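Local structure of conserved hypothetical protein (Staphylococcus aureus subsp. aureus, 2AP3) at residues 73-78 and 142-147; 80-85 and 135-140; 87-92 and 124-129; 115-120 and 185-190. The protein is of unknown function but belongs to a family of putative cell-wall binding lipoproteins and folds as an elongated bundle of long helices. One frame throughout, in Å; residues are numbered along the deposited sequence.

Contact 1 (73-78 and 142-147); sequences KNADDR and SEKTLF
Glu-143 OE1 is the atom to look at first: both terminal nitrogens of Arg-78 hold it, NH1 and NH2 each 2.9 Å from that one oxygen. The oxygen lies in the guanidinium plane, at its end, but the carboxylate is turned so that the two planes stand 46° apart. Its other oxygen, OE2, is hydrogen-bonded to Tyr-171 OH on helix 157-195. Both Arg-78 and Glu-143 are buried. A third bond helps to hold the guanidinium, because Arg-78 bends at chi3 (-71°) and brings NE back to Asn-74 OD1 at 2.9 Å; OD1 lies tilted out of the guanidinium plane. Here helix 61-96 and helix 109-150 run antiparallel in the helical bundle, and their short segments approach to 9.2 Å between axes. The small side chain of Ala-75 is consistent with this close approach; its CB meets Lys-144 CB at 3.9 Å. From there Lys-144 runs out fully extended and lays CD and CE against Asp-76 OD1, ending in a salt bridge from NZ to OD1 at 2.8 Å. Asp-76 OD1 receives NZ on its syn lone pair, the side of OD2, and a water joins Asp-76 OD2 to Lys-144 NZ.

Contact 2 (80-85 and 135-140); sequences KEFEKE and AYKKAV
An aromatic pair, edge-to-face, joins helix 61-96 to helix 109-150 along their antiparallel run through the bundle. Tyr-136 turns the edge carrying CD2 and CE2 toward Phe-82, and CD2 stands 3.5 Å above the Phe-82 plane, over the centre of the ring. The planes are 52° apart, so the pair is tilted well short of a perpendicular T, and the centroids are 4.6 Å from each other. Phe-82 CG is 3.6 Å from both Tyr-136 CD2 and CE2. CE2 of the tyrosine also reaches the inner end of the phenylalanine, 3.8 Å from Phe-82 CB. Both side chains leave their helices with CG opposite the backbone N (chi1 -173° for Phe-82 and 177° for Tyr-136), and the two run past one another, pointing opposite ways. That overlap bridges a wide gap, for the closest CA atoms, those of Phe-82 and Lys-137, are 8.5 Å apart. Lys-137 adds its CG at 4.1 Å from Phe-82 CD2, then bends at chi3 and carries NZ to a salt bridge with Glu-86. Val-140 CG2 lies over one face of the tyrosine, 3.4 Å above the plane and offset toward the rim. Tyr-136 also touches Ile-42 of helix 33-50, Phe-82 packs on Tyr-132 and Ala-133, just before the segment on helix 109-150, and Ala-135 and Ala-139 meet Val-177 and Tyr-171 of helix 157-195.

Contact 3 (87-92 and 124-129); sequences DAIKKS and EKYKLH
Ile-89 gives up the most surface here, wedging between Tyr-126 and His-129 from the facing helix. Its CG1 sits squarely over the imidazole, 3.6 Å from the centroid of the His-129 ring and only 6° off the normal, a CH-pi contact. The other branch, CG2, lies between the rings, 3.8 Å from His-129 ND1 and 3.9 Å from Tyr-126 CD1. A chi1 of -69° puts CG1 opposite the carbonyl carbon, where it meets the imidazole face. One helical turn on, Ser-92 OG comes to the edge of the tyrosine ring, near its plane and 2.9 Å from Tyr-126 OH. The segments, on helix 61-96 and helix 109-150, run antiparallel at 157°, their axes 10.8 Å apart with the isoleucine and the two rings lying between them. Ser-92 OG is also hydrogen-bonded to Glu-32, which forms a salt bridge with Lys-125, while Ile-28 of helix 10-30 touches both Ser-92 and Tyr-126. His-129 NE2 is hydrogen-bonded to Glu-85 OE2 and the ring meets Tyr-181 edge-to-face. With Ile-89 over its face and a carboxylate at NE2, the imidazole is probably restricted in its rotation, and the nearby negative charge would probably favour protonation of the ring.

Contact 4 (115-120 and 185-190); sequences VKQLDD and LNKVQK. Unlike the reference sequence in segment 185-190: Gln-189 (reference Gly).
Leu-118 and Val-188 make the closer part of this contact, although even here the packing is light. Leu-118 CD1 comes within 3.6 Å of the backbone oxygen Val-188 O, while the methyls Leu-118 CD1 and Val-188 CG1 are 4.4 Å apart. The leucine therefore rests on the backbone of the opposite helix more than on its valine. Its CG lies opposite the backbone N (chi1 176°), and the chi2 of 56° turns the CD1 branch across the gap. Both residues are buried, and their CA atoms, 6.7 Å apart, are the nearest pair across the two segments. On the solvent side Gln-117 and Lys-187 do no more than brush: Gln-117 NE2 is 4.1 Å from Lys-187 CE, the two side chains crossing at about a right angle. The lysine is exposed and extended, whereas the glutamine folds at chi2 (63°) and its NE2 is hydrogen-bonded to Glu-191 OE1, one turn beyond Lys-187 on the same helix. No hydrogen bond links the two segments. Further packing between helices 109-150 and 157-195 comes from Leu-118 on Glu-191, Lys-192 and Val-195 and from Val-188 on Val-121 and Leu-122. Helix 10-30 adds Tyr-21 and Leu-22 against Leu-118, so that the leucine lies where three helices of the bundle come together.

How the contacts relate
Contacts 1, 2 and 3 follow one another along a single antiparallel interface, helix 61-96 against helix 109-150. Going inward along the chain from contact 1 to contact 3, each pair of segments lies between those of the one before, as in a hairpin. Centres are 11 Å apart from contact 1 to contact 2 and 14 Å from contact 2 to contact 3, where the two contacts touch through Glu-85 and His-129. Contact 4 carries on along helix 109-150 but pairs it with helix 157-195, touching contact 3 through Lys-125 and Leu-185. Contacts 1 and 4, whose centres are 36 Å apart, lie on opposite sides of the chain's centre; helix 109-150 takes part in all four contacts and spans much of the bundle's length.

Contact 1 (73-78 and 142-147)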
# COMPACT_ATOMS: atom_id res chain seq x y z
N LYS A 73 15.64 13.79 -8.49
CA LYS A 73 14.33 14.00 -9.12
C LYS A 73 13.53 12.71 -9.09
O LYS A 73 12.32 12.71 -8.81
CB LYS A 73 14.49 14.44 -10.57
CG LYS A 73 13.16 14.78 -11.27
CD LYS A 73 13.35 15.39 -12.64
CE LYS A 73 12.02 15.62 -13.35
NZ LYS A 73 11.34 14.35 -13.71
N ASN A 74 14.21 11.60 -9.38
CA ASN A 74 13.55 10.30 -9.43
C ASN A 74 12.98 9.87 -8.06
O ASN A 74 11.88 9.28 -7.97
CB ASN A 74 14.54 9.27 -10.00
CG ASN A 74 13.98 7.86 -10.00
OD1 ASN A 74 14.02 7.14 -9.00
ND2 ASN A 74 13.44 7.46 -11.15
N ALA A 75 13.71 10.18 -6.99
CA ALA A 75 13.18 9.91 -5.64
C ALA A 75 11.94 10.78 -5.39
O ALA A 75 10.91 10.26 -4.92
CB ALA A 75 14.26 10.14 -4.60
N ASP A 76 12.01 12.07 -5.73
CA ASP A 76 10.81 12.94 -5.66
C ASP A 76 9.65 12.37 -6.47
O ASP A 76 8.49 12.40 -6.02
CB ASP A 76 11.11 14.38 -6.10
CG ASP A 76 12.02 15.10 -5.15
OD1 ASP A 76 12.04 14.78 -3.94
OD2 ASP A 76 12.72 16.03 -5.62
N ASP A 77 9.96 11.85 -7.65
CA ASP A 77 8.93 11.39 -8.56
C ASP A 77 8.24 10.16 -7.98
O ASP A 77 7.02 10.01 -8.09
CB ASP A 77 9.55 11.01 -9.92
CG ASP A 77 9.94 12.22 -10.74
OD1 ASP A 77 9.56 13.35 -10.39
OD2 ASP A 77 10.68 12.00 -11.74
N ARG A 78 9.02 9.29 -7.36
CA ARG A 78 8.44 8.08 -6.76
C ARG A 78 7.56 8.45 -5.58
O ARG A 78 6.44 7.96 -5.44
CB ARG A 78 9.53 7.09 -6.38
CG ARG A 78 10.14 6.42 -7.61
CD ARG A 78 11.27 5.44 -7.24
NE ARG A 78 12.49 6.11 -6.76
CZ ARG A 78 13.17 5.75 -5.68
NH1 ARG A 78 12.78 4.72 -4.93
NH2 ARG A 78 14.27 6.42 -5.36
N SER A 142 15.36 8.24 2.41
CA SER A 142 16.76 7.97 2.79
C SER A 142 17.68 7.81 1.56
O SER A 142 18.88 8.12 1.61
CB SER A 142 16.88 6.78 3.75
OG SER A 142 16.51 5.60 3.08
N GLU A 143 17.08 7.40 0.43
CA GLU A 143 17.80 7.38 -0.86
C GLU A 143 18.07 8.82 -1.28
O GLU A 143 19.21 9.18 -1.61
CB GLU A 143 17.00 6.63 -1.93
CG GLU A 143 17.00 5.10 -1.68
CD GLU A 143 16.02 4.28 -2.51
OE1 GLU A 143 15.07 4.83 -3.08
OE2 GLU A 143 16.20 3.03 -2.53
N LYS A 144 17.02 9.64 -1.23
CA LYS A 144 17.15 11.06 -1.54
C LYS A 144 18.27 11.73 -0.71
O LYS A 144 19.07 12.50 -1.23
CB LYS A 144 15.82 11.78 -1.43
CG LYS A 144 15.93 13.28 -1.86
CD LYS A 144 14.59 14.03 -1.86
CE LYS A 144 14.79 15.55 -2.04
NZ LYS A 144 13.46 16.23 -2.02
N THR A 145 18.33 11.42 0.58
CA THR A 145 19.38 11.96 1.46
C THR A 145 20.79 11.58 0.95
O THR A 145 21.68 12.42 0.92
CB THR A 145 19.13 11.46 2.88
OG1 THR A 145 17.92 12.04 3.35
CG2 THR A 145 20.26 11.83 3.81
N LEU A 146 20.96 10.33 0.53
CA LEU A 146 22.25 9.95 -0.05
C LEU A 146 22.51 10.75 -1.33
O LEU A 146 23.63 11.24 -1.53
CB LEU A 146 22.31 8.46 -0.32
CG LEU A 146 23.49 7.93 -1.15
CD1 LEU A 146 24.83 8.34 -0.51
CD2 LEU A 146 23.41 6.43 -1.36
N PHE A 147 21.51 10.88 -2.19
CA PHE A 147 21.76 11.58 -3.46
C PHE A 147 22.09 13.06 -3.27
O PHE A 147 22.96 13.59 -3.99
CB PHE A 147 20.62 11.37 -4.46
CG PHE A 147 20.28 9.92 -4.70
CD1 PHE A 147 21.27 8.95 -4.76
CD2 PHE A 147 18.94 9.53 -4.82
CE1 PHE A 147 20.96 7.58 -4.96
CE2 PHE A 147 18.61 8.17 -5.01
CZ PHE A 147 19.63 7.20 -5.09
O HOH W 1 14.31 17.96 -4.57

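Contact 2 (80-85 and 135-140)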
# COMPACT_ATOMS: atom_id res chain seq x y z
N LYS A 80 6.02 11.29 -5.14
CA LYS A 80 4.85 12.01 -5.65
C LYS A 80 3.83 10.99 -6.17
O LYS A 80 2.62 11.06 -5.86
CB LYS A 80 5.27 12.99 -6.74
CG LYS A 80 4.12 13.83 -7.32
CD LYS A 80 3.38 14.61 -6.24
CE LYS A 80 4.30 15.65 -5.59
NZ LYS A 80 3.66 16.43 -4.47
N GLU A 81 4.29 10.03 -6.97
CA GLU A 81 3.39 9.00 -7.46
C GLU A 81 2.77 8.22 -6.30
O GLU A 81 1.56 7.93 -6.30
CB GLU A 81 4.14 8.08 -8.46
CG GLU A 81 3.26 7.10 -9.21
CD GLU A 81 2.13 7.74 -10.02
OE1 GLU A 81 2.24 8.89 -10.52
OE2 GLU A 81 1.12 7.04 -10.19
N PHE A 82 3.56 7.92 -5.26
CA PHE A 82 3.02 7.17 -4.13
C PHE A 82 1.90 7.91 -3.39
O PHE A 82 1.04 7.27 -2.80
CB PHE A 82 4.15 6.76 -3.18
CG PHE A 82 3.72 5.85 -2.08
CD1 PHE A 82 3.32 4.55 -2.36
CD2 PHE A 82 3.71 6.28 -0.78
CE1 PHE A 82 2.94 3.70 -1.31
CE2 PHE A 82 3.32 5.44 0.28
CZ PHE A 82 2.93 4.15 -0.01
N GLU A 83 1.90 9.24 -3.44
CA GLU A 83 0.81 10.03 -2.83
C GLU A 83 -0.55 9.54 -3.32
O GLU A 83 -1.51 9.55 -2.55
CB GLU A 83 0.93 11.51 -3.19
CG GLU A 83 2.12 12.20 -2.54
CD GLU A 83 2.14 13.71 -2.79
OE1 GLU A 83 1.04 14.33 -2.92
OE2 GLU A 83 3.23 14.29 -2.86
N LYS A 84 -0.63 9.18 -4.61
CA LYS A 84 -1.90 8.71 -5.18
C LYS A 84 -2.39 7.45 -4.46
O LYS A 84 -3.59 7.28 -4.25
CB LYS A 84 -1.78 8.49 -6.69
CG LYS A 84 -1.51 9.76 -7.49
CD LYS A 84 -1.14 9.37 -8.92
CE LYS A 84 -0.67 10.55 -9.73
NZ LYS A 84 -0.30 10.17 -11.14
N GLU A 85 -1.46 6.55 -4.10
CA GLU A 85 -1.83 5.34 -3.34
C GLU A 85 -2.31 5.72 -1.94
O GLU A 85 -3.34 5.24 -1.47
CB GLU A 85 -0.66 4.34 -3.27
CG GLU A 85 -0.96 3.14 -2.33
CD GLU A 85 0.07 2.02 -2.42
OE1 GLU A 85 0.80 1.94 -3.44
OE2 GLU A 85 0.16 1.22 -1.44
N ALA A 135 6.84 3.43 6.14
CA ALA A 135 8.10 2.71 5.91
C ALA A 135 8.61 2.95 4.47
O ALA A 135 9.81 3.10 4.25
CB ALA A 135 7.91 1.22 6.17
N TYR A 136 7.69 2.98 3.51
CA TYR A 136 8.09 3.20 2.13
C TYR A 136 8.65 4.61 1.97
O TYR A 136 9.75 4.79 1.42
CB TYR A 136 6.89 2.99 1.18
CG TYR A 136 7.27 3.29 -0.26
CD1 TYR A 136 8.14 2.45 -0.95
CD2 TYR A 136 6.81 4.45 -0.89
CE1 TYR A 136 8.54 2.75 -2.26
CE2 TYR A 136 7.20 4.76 -2.23
CZ TYR A 136 8.05 3.89 -2.90
OH TYR A 136 8.43 4.19 -4.20
N LYS A 137 7.92 5.62 2.46
CA LYS A 137 8.43 7.01 2.39
C LYS A 137 9.78 7.20 3.09
O LYS A 137 10.67 7.89 2.56
CB LYS A 137 7.39 7.98 2.93
CG LYS A 137 6.16 8.04 2.04
CD LYS A 137 5.20 9.17 2.50
CE LYS A 137 4.42 8.79 3.69
NZ LYS A 137 3.39 9.87 3.92
N LYS A 138 9.96 6.55 4.23
CA LYS A 138 11.22 6.67 4.95
C LYS A 138 12.34 6.12 4.08
O LYS A 138 13.41 6.73 3.96
CB LYS A 138 11.14 5.91 6.29
CG LYS A 138 12.33 6.13 7.15
CD LYS A 138 12.26 5.23 8.37
CE LYS A 138 13.50 5.34 9.19
NZ LYS A 138 13.52 6.61 9.91
N ALA A 139 12.09 4.97 3.46
CA ALA A 139 13.12 4.34 2.62
C ALA A 139 13.49 5.25 1.43
O ALA A 139 14.68 5.53 1.20
CB ALA A 139 12.64 2.99 2.15
N VAL A 140 12.50 5.73 0.68
CA VAL A 140 12.77 6.56 -0.52
C VAL A 140 13.40 7.88 -0.12
O VAL A 140 14.37 8.33 -0.76
CB VAL A 140 11.50 6.77 -1.37
CG1 VAL A 140 11.81 7.64 -2.57
CG2 VAL A 140 10.95 5.44 -1.81

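Contact 3 (87-92 and 124-129)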
# COMPACT_ATOMS: atom_id res chain seq x y z
N ASP A 87 -3.60 8.55 -1.03
CA ASP A 87 -4.89 9.24 -1.18
C ASP A 87 -6.01 8.23 -1.44
O ASP A 87 -7.13 8.39 -0.96
CB ASP A 87 -4.84 10.28 -2.31
CG ASP A 87 -3.94 11.50 -1.98
OD1 ASP A 87 -3.55 11.71 -0.81
OD2 ASP A 87 -3.65 12.28 -2.91
N ALA A 88 -5.70 7.16 -2.17
CA ALA A 88 -6.70 6.17 -2.53
C ALA A 88 -7.13 5.41 -1.29
O ALA A 88 -8.32 5.17 -1.07
CB ALA A 88 -6.17 5.22 -3.56
N ILE A 89 -6.16 5.04 -0.46
CA ILE A 89 -6.46 4.29 0.76
C ILE A 89 -7.23 5.17 1.72
O ILE A 89 -8.12 4.70 2.42
CB ILE A 89 -5.17 3.68 1.39
CG1 ILE A 89 -4.64 2.57 0.48
CG2 ILE A 89 -5.44 3.21 2.83
CD1 ILE A 89 -5.62 1.35 0.38
N LYS A 90 -6.91 6.47 1.73
CA LYS A 90 -7.69 7.42 2.53
C LYS A 90 -9.15 7.41 2.06
O LYS A 90 -10.07 7.36 2.90
CB LYS A 90 -7.09 8.83 2.49
CG LYS A 90 -7.85 9.86 3.32
CD LYS A 90 -7.00 11.09 3.59
CE LYS A 90 -7.84 12.33 3.91
NZ LYS A 90 -8.52 12.28 5.24
N LYS A 91 -9.36 7.42 0.75
CA LYS A 91 -10.71 7.45 0.16
C LYS A 91 -11.45 6.15 0.51
O LYS A 91 -12.61 6.18 0.91
CB LYS A 91 -10.62 7.64 -1.35
CG LYS A 91 -11.94 7.56 -2.12
CD LYS A 91 -11.68 7.69 -3.63
CE LYS A 91 -12.79 7.10 -4.48
NZ LYS A 91 -14.00 7.94 -4.50
N SER A 92 -10.74 5.03 0.37
CA SER A 92 -11.28 3.71 0.66
C SER A 92 -11.74 3.60 2.12
O SER A 92 -12.85 3.12 2.40
CB SER A 92 -10.21 2.66 0.31
OG SER A 92 -10.60 1.36 0.68
N GLU A 124 -7.85 -3.41 10.41
CA GLU A 124 -6.42 -3.72 10.54
C GLU A 124 -5.69 -3.45 9.20
O GLU A 124 -4.52 -3.02 9.20
CB GLU A 124 -6.21 -5.18 10.99
CG GLU A 124 -4.79 -5.47 11.45
CD GLU A 124 -4.19 -4.33 12.28
OE1 GLU A 124 -4.68 -4.07 13.39
OE2 GLU A 124 -3.24 -3.68 11.80
N LYS A 125 -6.39 -3.69 8.09
CA LYS A 125 -5.83 -3.42 6.75
C LYS A 125 -5.42 -1.96 6.64
O LYS A 125 -4.30 -1.63 6.25
CB LYS A 125 -6.83 -3.76 5.63
CG LYS A 125 -6.37 -3.33 4.21
CD LYS A 125 -7.49 -3.42 3.16
CE LYS A 125 -7.13 -2.70 1.85
NZ LYS A 125 -8.18 -2.87 0.77
N TYR A 126 -6.35 -1.07 6.96
CA TYR A 126 -6.09 0.36 6.86
C TYR A 126 -4.98 0.82 7.78
O TYR A 126 -4.17 1.67 7.40
CB TYR A 126 -7.37 1.17 7.05
CG TYR A 126 -8.41 0.84 6.00
CD1 TYR A 126 -8.11 0.93 4.63
CD2 TYR A 126 -9.71 0.47 6.36
CE1 TYR A 126 -9.07 0.63 3.67
CE2 TYR A 126 -10.67 0.18 5.40
CZ TYR A 126 -10.34 0.26 4.06
OH TYR A 126 -11.29 -0.03 3.10
N LYS A 127 -4.91 0.25 8.98
CA LYS A 127 -3.84 0.59 9.91
C LYS A 127 -2.48 0.11 9.38
O LYS A 127 -1.48 0.84 9.43
CB LYS A 127 -4.12 0.02 11.30
CG LYS A 127 -3.10 0.45 12.34
CD LYS A 127 -3.35 -0.15 13.71
CE LYS A 127 -2.14 0.06 14.60
NZ LYS A 127 -2.31 -0.57 15.94
N LEU A 128 -2.44 -1.11 8.88
CA LEU A 128 -1.18 -1.64 8.38
C LEU A 128 -0.75 -0.92 7.11
O LEU A 128 0.45 -0.78 6.86
CB LEU A 128 -1.26 -3.15 8.17
CG LEU A 128 -1.02 -4.03 9.40
CD1 LEU A 128 -1.29 -5.49 9.03
CD2 LEU A 128 0.41 -3.86 9.93
N HIS A 129 -1.70 -0.42 6.33
CA HIS A 129 -1.27 0.37 5.18
C HIS A 129 -0.55 1.66 5.60
O HIS A 129 0.44 2.05 4.97
CB HIS A 129 -2.41 0.73 4.22
CG HIS A 129 -1.89 1.32 2.95
ND1 HIS A 129 -1.65 2.67 2.80
CD2 HIS A 129 -1.43 0.73 1.82
CE1 HIS A 129 -1.12 2.89 1.61
NE2 HIS A 129 -1.00 1.73 0.99

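Contact 4 (115-120 and 185-190)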
# COMPACT_ATOMS: atom_id res chain seq x y z
N VAL A 115 -19.27 -11.12 10.67
CA VAL A 115 -19.25 -9.82 9.98
C VAL A 115 -18.41 -8.80 10.73
O VAL A 115 -17.59 -8.10 10.12
CB VAL A 115 -20.69 -9.30 9.71
CG1 VAL A 115 -20.70 -7.82 9.27
CG2 VAL A 115 -21.37 -10.18 8.68
N LYS A 116 -18.60 -8.72 12.05
CA LYS A 116 -17.82 -7.83 12.89
C LYS A 116 -16.33 -8.16 12.76
O LYS A 116 -15.49 -7.27 12.77
CB LYS A 116 -18.28 -7.89 14.34
CG LYS A 116 -19.66 -7.26 14.55
CD LYS A 116 -20.04 -7.11 16.01
CE LYS A 116 -21.37 -6.37 16.14
NZ LYS A 116 -21.92 -6.36 17.53
N GLN A 117 -16.02 -9.45 12.60
CA GLN A 117 -14.65 -9.91 12.46
C GLN A 117 -14.05 -9.48 11.11
O GLN A 117 -12.90 -9.06 11.05
CB GLN A 117 -14.55 -11.44 12.67
CG GLN A 117 -13.19 -12.08 12.34
CD GLN A 117 -12.05 -11.58 13.20
OE1 GLN A 117 -12.26 -10.98 14.27
NE2 GLN A 117 -10.82 -11.83 12.76
N LEU A 118 -14.84 -9.59 10.04
CA LEU A 118 -14.40 -9.08 8.74
C LEU A 118 -14.12 -7.57 8.82
O LEU A 118 -13.10 -7.11 8.29
CB LEU A 118 -15.41 -9.40 7.64
CG LEU A 118 -15.15 -8.83 6.24
CD1 LEU A 118 -13.76 -9.24 5.67
CD2 LEU A 118 -16.26 -9.27 5.32
N ASP A 119 -15.02 -6.83 9.47
CA ASP A 119 -14.84 -5.38 9.70
C ASP A 119 -13.58 -5.06 10.47
O ASP A 119 -12.91 -4.06 10.22
CB ASP A 119 -16.02 -4.79 10.46
CG ASP A 119 -17.13 -4.35 9.56
OD1 ASP A 119 -16.92 -4.22 8.33
OD2 ASP A 119 -18.25 -4.12 10.10
N ASP A 120 -13.26 -5.90 11.45
CA ASP A 120 -12.08 -5.68 12.25
C ASP A 120 -10.80 -5.92 11.47
O ASP A 120 -9.82 -5.23 11.69
CB ASP A 120 -12.10 -6.55 13.51
CG ASP A 120 -13.18 -6.13 14.49
OD1 ASP A 120 -13.61 -4.95 14.46
OD2 ASP A 120 -13.59 -6.98 15.30
N LEU A 185 -4.03 -8.66 3.74
CA LEU A 185 -4.86 -8.68 2.54
C LEU A 185 -5.38 -10.10 2.34
O LEU A 185 -6.53 -10.29 1.92
CB LEU A 185 -4.09 -8.20 1.31
CG LEU A 185 -3.63 -6.73 1.30
CD1 LEU A 185 -2.86 -6.40 0.01
CD2 LEU A 185 -4.83 -5.79 1.51
N ASN A 186 -4.55 -11.08 2.67
CA ASN A 186 -4.99 -12.49 2.66
C ASN A 186 -6.03 -12.81 3.71
O ASN A 186 -7.01 -13.51 3.42
CB ASN A 186 -3.79 -13.43 2.76
CG ASN A 186 -2.90 -13.37 1.54
OD1 ASN A 186 -3.35 -13.01 0.45
ND2 ASN A 186 -1.64 -13.73 1.70
N LYS A 187 -5.84 -12.30 4.92
CA LYS A 187 -6.79 -12.52 6.00
C LYS A 187 -8.15 -11.91 5.65
O LYS A 187 -9.20 -12.46 6.03
CB LYS A 187 -6.26 -11.97 7.32
CG LYS A 187 -7.03 -12.44 8.56
CD LYS A 187 -6.48 -11.78 9.82
CE LYS A 187 -7.17 -12.32 11.06
NZ LYS A 187 -6.39 -11.95 12.29
N VAL A 188 -8.15 -10.78 4.94
CA VAL A 188 -9.40 -10.17 4.48
C VAL A 188 -10.21 -11.17 3.65
O VAL A 188 -11.40 -11.38 3.91
CB VAL A 188 -9.17 -8.83 3.71
CG1 VAL A 188 -10.44 -8.38 2.97
CG2 VAL A 188 -8.75 -7.75 4.69
N GLN A 189 -9.56 -11.82 2.69
CA GLN A 189 -10.26 -12.85 1.92
C GLN A 189 -10.72 -14.05 2.76
O GLN A 189 -11.82 -14.56 2.52
CB GLN A 189 -9.47 -13.29 0.69
CG GLN A 189 -10.18 -14.37 -0.15
CD GLN A 189 -11.61 -14.01 -0.53
OE1 GLN A 189 -12.56 -14.60 -0.02
NE2 GLN A 189 -11.78 -13.03 -1.42
N LYS A 190 -9.92 -14.50 3.72
CA LYS A 190 -10.36 -15.61 4.58
C LYS A 190 -11.66 -15.30 5.34
O LYS A 190 -12.54 -16.16 5.44
CB LYS A 190 -9.25 -16.08 5.55
CG LYS A 190 -9.20 -15.36 6.90
CD LYS A 190 -8.43 -16.14 7.96
CE LYS A 190 -8.75 -15.61 9.35
NZ LYS A 190 -8.08 -16.39 10.43